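Apoptosis regulator Bcl-2 homolog (Fowlpox virus, PDB 5TZP) inhibits apoptosis of the infected host cell by sequestering and inactivating proapoptotic Bcl-2 proteins, including BAK1 and BAX. Local coordinates at residues N25-Y30 / F97-S102. Numbering follows the deposited sequence. Where two conformers were deposited one is given.
Sequences NYIIEY and FCAYYS. With EDO (1,2-ethanediol), chain C.
With CG anti to the backbone N (chi1 -178°), the Y30 ring reaches the helix backbone at A99 and Y100, and the same choice in Y26 (chi1 175°) carries its CE2 to within 3.8 Å of A99 CB. That methyl group points toward the opposing helix and is touched by three side chains: by Y26 CE2, by Y30 CD2 at 3.9 Å and, more loosely, by I27 CG1. Further along its ring, Y30 places CE2 3.3 Å from the carbonyl O of A99, and its OH ends beside Y100 CD1 at 3.4 Å, the two phenol side chains crossing at a slant. No direct hydrogen bond joins the segments; instead, one water, lying in the plane of the Y30 ring, bridges Y30 OH and the carbonyl O of Y100, at 2.9 Å from each, donating to the latter. The contact brings the first helix of the Bcl-2 fold, 14-32, against helix 88-105, the central helix of the fold, whose F97, C98 and A99 belong to the BH1 motif; the axes of segments 25-30 and 97-102 come to 9.3 Å of each other and cross at -43°. F97 itself packs on the bound BH3 peptide. Helix 43-68 closes one flank, C53 touching Y26 and I57 both Y30 and Y100, while the Y100 hydroxyl is hydrogen-bonded to D65 OD1.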
ATOM      1  N   ASN A  25      -3.946  -8.527   5.068  1.00 10.98           N
ATOM      2  CA  ASN A  25      -3.011  -9.541   5.582  1.00 11.90           C
ATOM      3  C   ASN A  25      -1.581  -9.017   5.576  1.00 10.70           C
ATOM      4  O   ASN A  25      -0.848  -9.290   6.535  1.00 11.05           O
ATOM      5  CB  ASN A  25      -3.186 -10.856   4.841  1.00 11.40           C
ATOM      6  CG  ASN A  25      -4.275 -11.653   5.459  1.00 14.60           C
ATOM      7  OD1 ASN A  25      -4.132 -12.126   6.561  1.00 14.66           O
ATOM      8  ND2 ASN A  25      -5.364 -11.835   4.734  1.00 15.57           N
ATOM      9  N   TYR A  26      -1.138  -8.291   4.533  1.00 10.18           N
ATOM     10  CA  TYR A  26       0.221  -7.743   4.540  1.00  9.73           C
ATOM     11  C   TYR A  26       0.390  -6.784   5.717  1.00  9.65           C
ATOM     12  O   TYR A  26       1.382  -6.844   6.453  1.00  9.98           O
ATOM     13  CB  TYR A  26       0.592  -7.098   3.197  1.00 10.67           C
ATOM     14  CG  TYR A  26       1.941  -6.443   3.311  1.00 10.07           C
ATOM     15  CD1 TYR A  26       3.060  -7.196   3.525  1.00 12.15           C
ATOM     16  CD2 TYR A  26       2.045  -5.101   3.402  1.00 12.84           C
ATOM     17  CE1 TYR A  26       4.325  -6.593   3.764  1.00 11.73           C
ATOM     18  CE2 TYR A  26       3.287  -4.513   3.661  1.00 11.00           C
ATOM     19  CZ  TYR A  26       4.355  -5.264   3.847  1.00 11.00           C
ATOM     20  OH  TYR A  26       5.582  -4.693   4.156  1.00 14.81           O
ATOM     21  N   ILE A  27      -0.569  -5.878   5.927  1.00  8.66           N
ATOM     22  CA  ILE A  27      -0.424  -4.893   6.998  1.00  9.58           C
ATOM     23  C   ILE A  27      -0.399  -5.610   8.346  1.00 10.66           C
ATOM     24  O   ILE A  27       0.398  -5.275   9.242  1.00 10.45           O
ATOM     25  CB  ILE A  27      -1.523  -3.835   6.904  1.00  9.46           C
ATOM     26  CG1 ILE A  27      -1.259  -2.980   5.665  1.00 11.28           C
ATOM     27  CG2 ILE A  27      -1.516  -2.945   8.145  1.00 12.96           C
ATOM     28  CD1 ILE A  27      -2.303  -1.936   5.355  1.00 14.16           C
ATOM     29  N   ILE A  28      -1.206  -6.660   8.525  1.00 10.78           N
ATOM     30  CA  ILE A  28      -1.137  -7.472   9.754  1.00 10.77           C
ATOM     31  C   ILE A  28       0.253  -8.095   9.919  1.00 11.28           C
ATOM     32  O   ILE A  28       0.813  -8.061  11.022  1.00 11.95           O
ATOM     33  CB  ILE A  28      -2.263  -8.505   9.722  1.00 12.37           C
ATOM     34  CG1 ILE A  28      -3.627  -7.804   9.895  1.00 12.20           C
ATOM     35  CG2 ILE A  28      -2.020  -9.519  10.865  1.00 13.01           C
ATOM     36  CD1 ILE A  28      -4.745  -8.710   9.543  1.00 16.44           C
ATOM     37  N   GLU A  29       0.799  -8.675   8.863  1.00 10.46           N
ATOM     38  CA  GLU A  29       2.129  -9.263   8.960  1.00 10.71           C
ATOM     39  C   GLU A  29       3.178  -8.213   9.355  1.00 10.19           C
ATOM     40  O   GLU A  29       4.044  -8.443  10.220  1.00 11.15           O
ATOM     41  CB  GLU A  29       2.515 -10.006   7.684  1.00 10.84           C
ATOM     42  CG  GLU A  29       3.984 -10.535   7.771  1.00 12.96           C
ATOM     43  CD  GLU A  29       4.357 -11.571   6.802  1.00 13.07           C
ATOM     44  OE1 GLU A  29       5.558 -11.908   6.809  1.00 14.70           O
ATOM     45  OE2 GLU A  29       3.510 -12.183   6.110  1.00 14.85           O
ATOM     46  N   TYR A  30       3.129  -7.061   8.716  1.00 10.73           N
ATOM     47  CA  TYR A  30       4.096  -5.999   8.981  1.00 10.15           C
ATOM     48  C   TYR A  30       4.033  -5.593  10.442  1.00 11.90           C
ATOM     49  O   TYR A  30       5.066  -5.373  11.087  1.00 11.74           O
ATOM     50  CB  TYR A  30       3.813  -4.834   8.050  1.00 11.23           C
ATOM     51  CG  TYR A  30       4.813  -3.748   8.249  1.00 10.29           C
ATOM     52  CD1 TYR A  30       6.092  -3.800   7.641  1.00 11.99           C
ATOM     53  CD2 TYR A  30       4.565  -2.659   9.058  1.00 11.74           C
ATOM     54  CE1 TYR A  30       7.035  -2.806   7.945  1.00 12.85           C
ATOM     55  CE2 TYR A  30       5.467  -1.705   9.308  1.00 12.84           C
ATOM     56  CZ  TYR A  30       6.709  -1.763   8.816  1.00 13.24           C
ATOM     57  OH  TYR A  30       7.591  -0.738   9.171  1.00 14.87           O
ATOM     58  N   PHE A  97       3.950   2.518   2.421  1.00  8.26           N
ATOM     59  CA  PHE A  97       3.780   3.706   3.259  1.00  7.45           C
ATOM     60  C   PHE A  97       2.729   3.448   4.332  1.00  7.80           C
ATOM     61  O   PHE A  97       2.935   3.786   5.492  1.00  8.34           O
ATOM     62  CB  PHE A  97       3.418   4.894   2.406  1.00  7.79           C
ATOM     63  CG  PHE A  97       3.128   6.087   3.267  1.00  8.65           C
ATOM     64  CD1 PHE A  97       4.174   6.886   3.737  1.00 10.23           C
ATOM     65  CD2 PHE A  97       1.853   6.431   3.608  1.00  8.74           C
ATOM     66  CE1 PHE A  97       3.901   7.968   4.593  1.00 12.11           C
ATOM     67  CE2 PHE A  97       1.582   7.533   4.448  1.00 10.29           C
ATOM     68  CZ  PHE A  97       2.599   8.273   4.954  1.00 10.89           C
ATOM     69  N   CYS A  98       1.583   2.935   3.936  1.00  7.72           N
ATOM     70  CA  CYS A  98       0.482   2.758   4.865  1.00  8.91           C
ATOM     71  C   CYS A  98       0.792   1.689   5.895  1.00  8.24           C
ATOM     72  O   CYS A  98       0.355   1.844   7.066  1.00  9.63           O
ATOM     73  CB  CYS A  98      -0.819   2.444   4.138  1.00 10.30           C
ATOM     74  SG  CYS A  98      -1.560   3.881   3.322  1.00 10.25           S
ATOM     75  N   ALA A  99       1.487   0.600   5.541  1.00  8.37           N
ATOM     76  CA  ALA A  99       1.946  -0.359   6.541  1.00  9.12           C
ATOM     77  C   ALA A  99       2.880   0.312   7.538  1.00  7.84           C
ATOM     78  O   ALA A  99       2.736   0.157   8.764  1.00  9.86           O
ATOM     79  CB  ALA A  99       2.609  -1.557   5.878  1.00  8.65           C
ATOM     80  N   TYR A 100       3.876   1.038   7.028  1.00  8.34           N
ATOM     81  CA  TYR A 100       4.830   1.729   7.871  1.00  7.79           C
ATOM     82  C   TYR A 100       4.110   2.682   8.828  1.00  9.15           C
ATOM     83  O   TYR A 100       4.386   2.719  10.049  1.00  9.89           O
ATOM     84  CB  TYR A 100       5.799   2.478   6.946  1.00  8.50           C
ATOM     85  CG  TYR A 100       6.968   3.115   7.627  1.00  8.53           C
ATOM     86  CD1 TYR A 100       8.096   2.372   7.999  1.00 10.77           C
ATOM     87  CD2 TYR A 100       6.947   4.438   8.051  1.00 10.10           C
ATOM     88  CE1 TYR A 100       9.132   2.903   8.678  1.00 11.21           C
ATOM     89  CE2 TYR A 100       8.015   5.011   8.742  1.00 10.75           C
ATOM     90  CZ  TYR A 100       9.103   4.223   9.036  1.00  9.88           C
ATOM     91  OH  TYR A 100      10.151   4.770   9.748  1.00 12.38           O
ATOM     92  N   TYR A 101       3.165   3.454   8.284  1.00  8.60           N
ATOM     93  CA  TYR A 101       2.346   4.395   9.028  1.00  8.90           C
ATOM     94  C   TYR A 101       1.560   3.680  10.119  1.00  8.43           C
ATOM     95  O   TYR A 101       1.530   4.148  11.279  1.00  9.99           O
ATOM     96  CB  TYR A 101       1.439   5.135   8.012  1.00  9.71           C
ATOM     97  CG  TYR A 101       0.346   5.975   8.617  1.00  9.38           C
ATOM     98  CD1 TYR A 101       0.605   7.204   9.162  1.00 10.72           C
ATOM     99  CD2 TYR A 101      -0.938   5.531   8.690  1.00 12.35           C
ATOM    100  CE1 TYR A 101      -0.397   7.971   9.706  1.00 11.17           C
ATOM    101  CE2 TYR A 101      -1.946   6.286   9.246  1.00 10.97           C
ATOM    102  CZ  TYR A 101      -1.635   7.508   9.738  1.00 10.20           C
ATOM    103  OH  TYR A 101      -2.645   8.278  10.312  1.00 11.86           O
ATOM    104  N   SER A 102       0.875   2.603   9.744  1.00  8.84           N
ATOM    105  CA  SER A 102       0.034   1.856  10.705  0.50  7.81           C
ATOM    106  C   SER A 102       0.813   1.480  11.950  1.00 10.09           C
ATOM    107  O   SER A 102       0.323   1.624  13.090  1.00  9.85           O
ATOM    108  CB  SER A 102      -0.476   0.597  10.009  0.50 12.45           C
ATOM    109  OG  SER A 102      -1.212  -0.329  10.823  0.50 15.69           O
TER
HETATM  110  C1  EDO C 201      -5.933   9.652   9.392  1.00 18.04           C
HETATM  111  O1  EDO C 201      -4.579   9.635   8.983  1.00 15.89           O
HETATM  112  C2  EDO C 201      -6.218  10.556  10.531  1.00 18.39           C
HETATM  113  O2  EDO C 201      -6.106  11.872   9.893  1.00 20.18           O
HETATM  114  O   HOH W   1       6.758   1.337  10.958  1.00 15.82           O